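Local coordinates for putative conjugative transposon recombinase (Clostridium difficile, PDB 3G13), which probably binds DNA and catalyses strand exchange as a serine recombinase of the resolvase family, the chain here covering its resolvase-type N-terminal domain, at residues T91-K102 / L126-V137. Numbering follows the deposited sequence.
Sequences TLDTLKYVRMLK and LVVLSSVAQQEV
Leu126 O, with Leu95 CD2 3.8 Å away across the contact, is gripped by two donors of one residue: Ser130 OG, 2.6 Å from it and tilted 30° from the carbonyl plane, and Ser130 N from the opposite face. Arg99 NH2 lies 2.8 Å from Ser130 OG, with Leu95 CD2 over the guanidinium face. Leu95 is the middle knob, among Leu126, Leu129, Ser130 and Ala133. Before it, Thr91 fits among Leu129, Val132, Ala133 and Glu136; chi1 of -62° sets its CG2 3.6 Å from Ala133 CB and its hydroxyl beside Glu136. Small Ala133 lets the backbones close to 5.8 Å between Thr91 CA and Ala133 CA. Leu126 reciprocates among Leu95, Val98, Arg99 and Lys102, its CD2 3.6 Å from Val98 CG1. Amides at a helix start lack a preceding carbonyl to bond, so extended, acidic Glu136 suits its place: one water accepts from Thr91 N and lies 2.7 Å from Glu136 OE2; another accepts from Leu92 N and lies 2.9 Å from Glu136 OE1. Val132 packs on Leu129 of the second subunit. Broadly antiparallel, 142° between directions, this knobs-into-holes packing sets long helix 120-150 on helix 91-102 of the resolvase-type domain, consistent with dimeric serine recombinases.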
loop_
_atom_site.group_PDB
_atom_site.type_symbol
_atom_site.label_atom_id
_atom_site.label_comp_id
_atom_site.label_asym_id
_atom_site.label_seq_id
_atom_site.Cartn_x
_atom_site.Cartn_y
_atom_site.Cartn_z
ATOM N N THR A 91 -7.586 0.317 4.538
ATOM C CA THR A 91 -6.167 0.305 4.875
ATOM C C THR A 91 -5.894 0.534 6.364
ATOM O O THR A 91 -5.113 -0.202 6.972
ATOM C CB THR A 91 -5.398 1.311 3.998
ATOM O OG1 THR A 91 -5.545 0.903 2.635
ATOM C CG2 THR A 91 -3.908 1.304 4.344
ATOM N N LEU A 92 -6.548 1.549 6.944
ATOM C CA LEU A 92 -6.375 1.876 8.348
ATOM C C LEU A 92 -6.733 0.720 9.309
ATOM O O LEU A 92 -6.030 0.484 10.295
ATOM C CB LEU A 92 -7.156 3.147 8.707
ATOM C CG LEU A 92 -6.447 4.437 8.283
ATOM C CD1 LEU A 92 -7.355 5.631 8.564
ATOM C CD2 LEU A 92 -5.137 4.588 9.052
ATOM N N ASP A 93 -7.820 0.023 9.019
ATOM C CA ASP A 93 -8.217 -1.135 9.845
ATOM C C ASP A 93 -7.271 -2.304 9.628
ATOM O O ASP A 93 -6.968 -3.026 10.583
ATOM C CB ASP A 93 -9.655 -1.586 9.547
ATOM C CG ASP A 93 -10.705 -0.638 10.132
ATOM O OD1 ASP A 93 -10.336 0.188 10.994
ATOM O OD2 ASP A 93 -11.883 -0.729 9.712
ATOM N N THR A 94 -6.813 -2.500 8.385
ATOM C CA THR A 94 -5.838 -3.576 8.089
ATOM C C THR A 94 -4.589 -3.392 8.956
ATOM O O THR A 94 -4.106 -4.342 9.586
ATOM C CB THR A 94 -5.430 -3.642 6.575
ATOM O OG1 THR A 94 -6.594 -3.718 5.727
ATOM C CG2 THR A 94 -4.553 -4.854 6.317
ATOM N N LEU A 95 -4.076 -2.159 8.978
ATOM C CA LEU A 95 -2.957 -1.767 9.836
ATOM C C LEU A 95 -3.201 -2.044 11.291
ATOM O O LEU A 95 -2.390 -2.691 11.960
ATOM C CB LEU A 95 -2.661 -0.252 9.673
ATOM C CG LEU A 95 -1.867 0.130 8.432
ATOM C CD1 LEU A 95 -1.850 1.687 8.254
ATOM C CD2 LEU A 95 -0.450 -0.457 8.602
ATOM N N LYS A 96 -4.320 -1.513 11.786
ATOM C CA LYS A 96 -4.690 -1.628 13.195
ATOM C C LYS A 96 -4.670 -3.105 13.633
ATOM O O LYS A 96 -4.025 -3.453 14.619
ATOM C CB LYS A 96 -6.091 -1.027 13.390
ATOM C CG LYS A 96 -6.775 -1.267 14.721
ATOM C CD LYS A 96 -8.129 -0.545 14.746
ATOM C CE LYS A 96 -9.063 -1.090 15.836
ATOM N NZ LYS A 96 -8.613 -0.754 17.224
ATOM N N TYR A 97 -5.426 -3.947 12.930
ATOM C CA TYR A 97 -5.571 -5.325 13.372
ATOM C C TYR A 97 -4.346 -6.180 13.095
ATOM O O TYR A 97 -4.005 -7.059 13.903
ATOM C CB TYR A 97 -6.838 -5.947 12.787
ATOM C CG TYR A 97 -8.097 -5.273 13.318
ATOM C CD1 TYR A 97 -8.391 -5.298 14.682
ATOM C CD2 TYR A 97 -8.994 -4.623 12.450
ATOM C CE1 TYR A 97 -9.550 -4.673 15.191
ATOM C CE2 TYR A 97 -10.164 -3.998 12.956
ATOM C CZ TYR A 97 -10.416 -4.032 14.324
ATOM O OH TYR A 97 -11.547 -3.436 14.842
ATOM N N VAL A 98 -3.650 -5.936 11.986
ATOM C CA VAL A 98 -2.405 -6.686 11.771
ATOM C C VAL A 98 -1.385 -6.344 12.894
ATOM O O VAL A 98 -0.805 -7.238 13.501
ATOM C CB VAL A 98 -1.809 -6.472 10.391
ATOM C CG1 VAL A 98 -0.350 -7.042 10.345
ATOM C CG2 VAL A 98 -2.718 -7.122 9.316
ATOM N N ARG A 99 -1.205 -5.049 13.184
ATOM C CA ARG A 99 -0.290 -4.605 14.248
ATOM C C ARG A 99 -0.684 -5.118 15.628
ATOM O O ARG A 99 0.182 -5.516 16.417
ATOM C CB ARG A 99 -0.215 -3.080 14.272
ATOM C CG ARG A 99 0.548 -2.485 13.098
ATOM C CD ARG A 99 0.392 -0.976 13.087
ATOM N NE ARG A 99 1.394 -0.331 12.242
ATOM C CZ ARG A 99 1.257 0.859 11.656
ATOM N NH1 ARG A 99 0.154 1.581 11.797
ATOM N NH2 ARG A 99 2.253 1.336 10.926
HETATM N N MSE A 100 -1.986 -5.098 15.930
HETATM C CA MSE A 100 -2.466 -5.571 17.241
HETATM C C MSE A 100 -2.144 -7.062 17.440
HETATM O O MSE A 100 -1.741 -7.502 18.520
HETATM C CB MSE A 100 -3.986 -5.352 17.335
HETATM C CG MSE A 100 -4.637 -5.666 18.654
HETATM SE SE MSE A 100 -6.596 -5.431 18.460
HETATM C CE MSE A 100 -6.686 -3.618 17.770
ATOM N N LEU A 101 -2.357 -7.848 16.394
ATOM C CA LEU A 101 -1.958 -9.260 16.412
ATOM C C LEU A 101 -0.415 -9.368 16.523
ATOM O O LEU A 101 0.097 -10.100 17.353
ATOM C CB LEU A 101 -2.538 -9.995 15.171
ATOM C CG LEU A 101 -3.937 -10.647 15.387
ATOM C CD1 LEU A 101 -4.871 -9.780 16.225
ATOM C CD2 LEU A 101 -4.652 -11.046 14.116
ATOM N N LYS A 102 0.312 -8.617 15.704
ATOM C CA LYS A 102 1.781 -8.721 15.644
ATOM C C LYS A 102 2.458 -8.437 17.019
ATOM O O LYS A 102 3.410 -9.105 17.385
ATOM C CB LYS A 102 2.328 -7.779 14.546
ATOM C CG LYS A 102 3.846 -7.835 14.330
ATOM C CD LYS A 102 4.244 -7.197 12.998
ATOM C CE LYS A 102 5.753 -7.358 12.677
ATOM N NZ LYS A 102 5.986 -7.662 11.191
ATOM N N LEU A 126 3.446 -3.782 6.066
ATOM C CA LEU A 126 3.056 -2.737 7.004
ATOM C C LEU A 126 3.633 -1.363 6.645
ATOM O O LEU A 126 2.948 -0.334 6.809
ATOM C CB LEU A 126 3.450 -3.147 8.420
ATOM C CG LEU A 126 2.653 -4.324 9.010
ATOM C CD1 LEU A 126 3.260 -4.637 10.364
ATOM C CD2 LEU A 126 1.125 -3.998 9.131
ATOM N N VAL A 127 4.867 -1.356 6.130
ATOM C CA VAL A 127 5.492 -0.131 5.622
ATOM C C VAL A 127 4.665 0.438 4.464
ATOM O O VAL A 127 4.370 1.642 4.437
ATOM C CB VAL A 127 7.005 -0.367 5.192
ATOM C CG1 VAL A 127 7.475 0.733 4.251
ATOM C CG2 VAL A 127 7.930 -0.388 6.401
ATOM N N VAL A 128 4.298 -0.425 3.508
ATOM C CA VAL A 128 3.543 -0.029 2.312
ATOM C C VAL A 128 2.140 0.450 2.695
ATOM O O VAL A 128 1.696 1.488 2.234
ATOM C CB VAL A 128 3.440 -1.158 1.221
ATOM C CG1 VAL A 128 2.482 -0.753 0.103
ATOM C CG2 VAL A 128 4.801 -1.449 0.596
ATOM N N LEU A 129 1.462 -0.306 3.555
ATOM C CA LEU A 129 0.149 0.111 4.075
ATOM C C LEU A 129 0.190 1.444 4.834
ATOM O O LEU A 129 -0.753 2.200 4.730
ATOM C CB LEU A 129 -0.488 -0.938 4.976
ATOM C CG LEU A 129 -0.801 -2.305 4.361
ATOM C CD1 LEU A 129 -1.502 -3.209 5.379
ATOM C CD2 LEU A 129 -1.607 -2.135 3.103
ATOM N N SER A 130 1.257 1.696 5.605
ATOM C CA SER A 130 1.395 2.961 6.318
ATOM C C SER A 130 1.494 4.142 5.339
ATOM O O SER A 130 0.902 5.192 5.592
ATOM C CB SER A 130 2.609 2.982 7.245
ATOM O OG SER A 130 2.587 1.897 8.156
ATOM N N SER A 131 2.233 3.959 4.233
ATOM C CA SER A 131 2.404 5.009 3.220
ATOM C C SER A 131 1.112 5.226 2.456
ATOM O O SER A 131 0.725 6.352 2.204
ATOM C CB SER A 131 3.548 4.688 2.247
ATOM O OG SER A 131 4.773 5.054 2.865
ATOM N N VAL A 132 0.453 4.124 2.109
ATOM C CA VAL A 132 -0.862 4.162 1.479
ATOM C C VAL A 132 -1.888 4.893 2.362
ATOM O O VAL A 132 -2.578 5.775 1.879
ATOM C CB VAL A 132 -1.344 2.750 1.109
ATOM C CG1 VAL A 132 -2.777 2.774 0.665
ATOM C CG2 VAL A 132 -0.471 2.159 -0.028
ATOM N N ALA A 133 -1.972 4.529 3.640
ATOM C CA ALA A 133 -2.914 5.153 4.587
ATOM C C ALA A 133 -2.663 6.662 4.814
ATOM O O ALA A 133 -3.614 7.425 4.959
ATOM C CB ALA A 133 -2.918 4.419 5.914
ATOM N N GLN A 134 -1.395 7.080 4.853
ATOM C CA GLN A 134 -1.064 8.502 5.001
ATOM C C GLN A 134 -1.589 9.297 3.806
ATOM O O GLN A 134 -2.176 10.360 3.965
ATOM C CB GLN A 134 0.448 8.717 5.152
ATOM C CG GLN A 134 0.880 10.198 5.354
ATOM C CD GLN A 134 0.288 10.840 6.616
ATOM O OE1 GLN A 134 0.034 10.159 7.614
ATOM N NE2 GLN A 134 0.081 12.159 6.579
ATOM N N GLN A 135 -1.371 8.769 2.615
ATOM C CA GLN A 135 -1.859 9.393 1.380
ATOM C C GLN A 135 -3.409 9.422 1.315
ATOM O O GLN A 135 -3.988 10.418 0.872
ATOM C CB GLN A 135 -1.295 8.654 0.188
ATOM C CG GLN A 135 -1.707 9.188 -1.154
ATOM C CD GLN A 135 -0.937 8.560 -2.287
ATOM O OE1 GLN A 135 -1.104 7.370 -2.590
ATOM N NE2 GLN A 135 -0.116 9.375 -2.968
ATOM N N GLU A 136 -4.058 8.329 1.717
ATOM C CA GLU A 136 -5.514 8.276 1.725
ATOM C C GLU A 136 -6.077 9.323 2.700
ATOM O O GLU A 136 -7.038 9.985 2.380
ATOM C CB GLU A 136 -6.035 6.904 2.148
ATOM C CG GLU A 136 -5.802 5.761 1.161
ATOM C CD GLU A 136 -6.220 4.412 1.770
ATOM O OE1 GLU A 136 -6.429 4.349 2.996
ATOM O OE2 GLU A 136 -6.327 3.422 1.043
ATOM N N VAL A 137 -5.469 9.469 3.867
ATOM C CA VAL A 137 -5.906 10.462 4.844
ATOM C C VAL A 137 -5.727 11.918 4.330
ATOM O O VAL A 137 -6.650 12.757 4.449
ATOM C CB VAL A 137 -5.203 10.245 6.203
ATOM C CG1 VAL A 137 -5.375 11.467 7.113
ATOM C CG2 VAL A 137 -5.758 8.996 6.881
HETATM O O HOH W 1 -8.382 1.945 2.074
HETATM O O HOH W 2 -8.209 3.489 5.131
#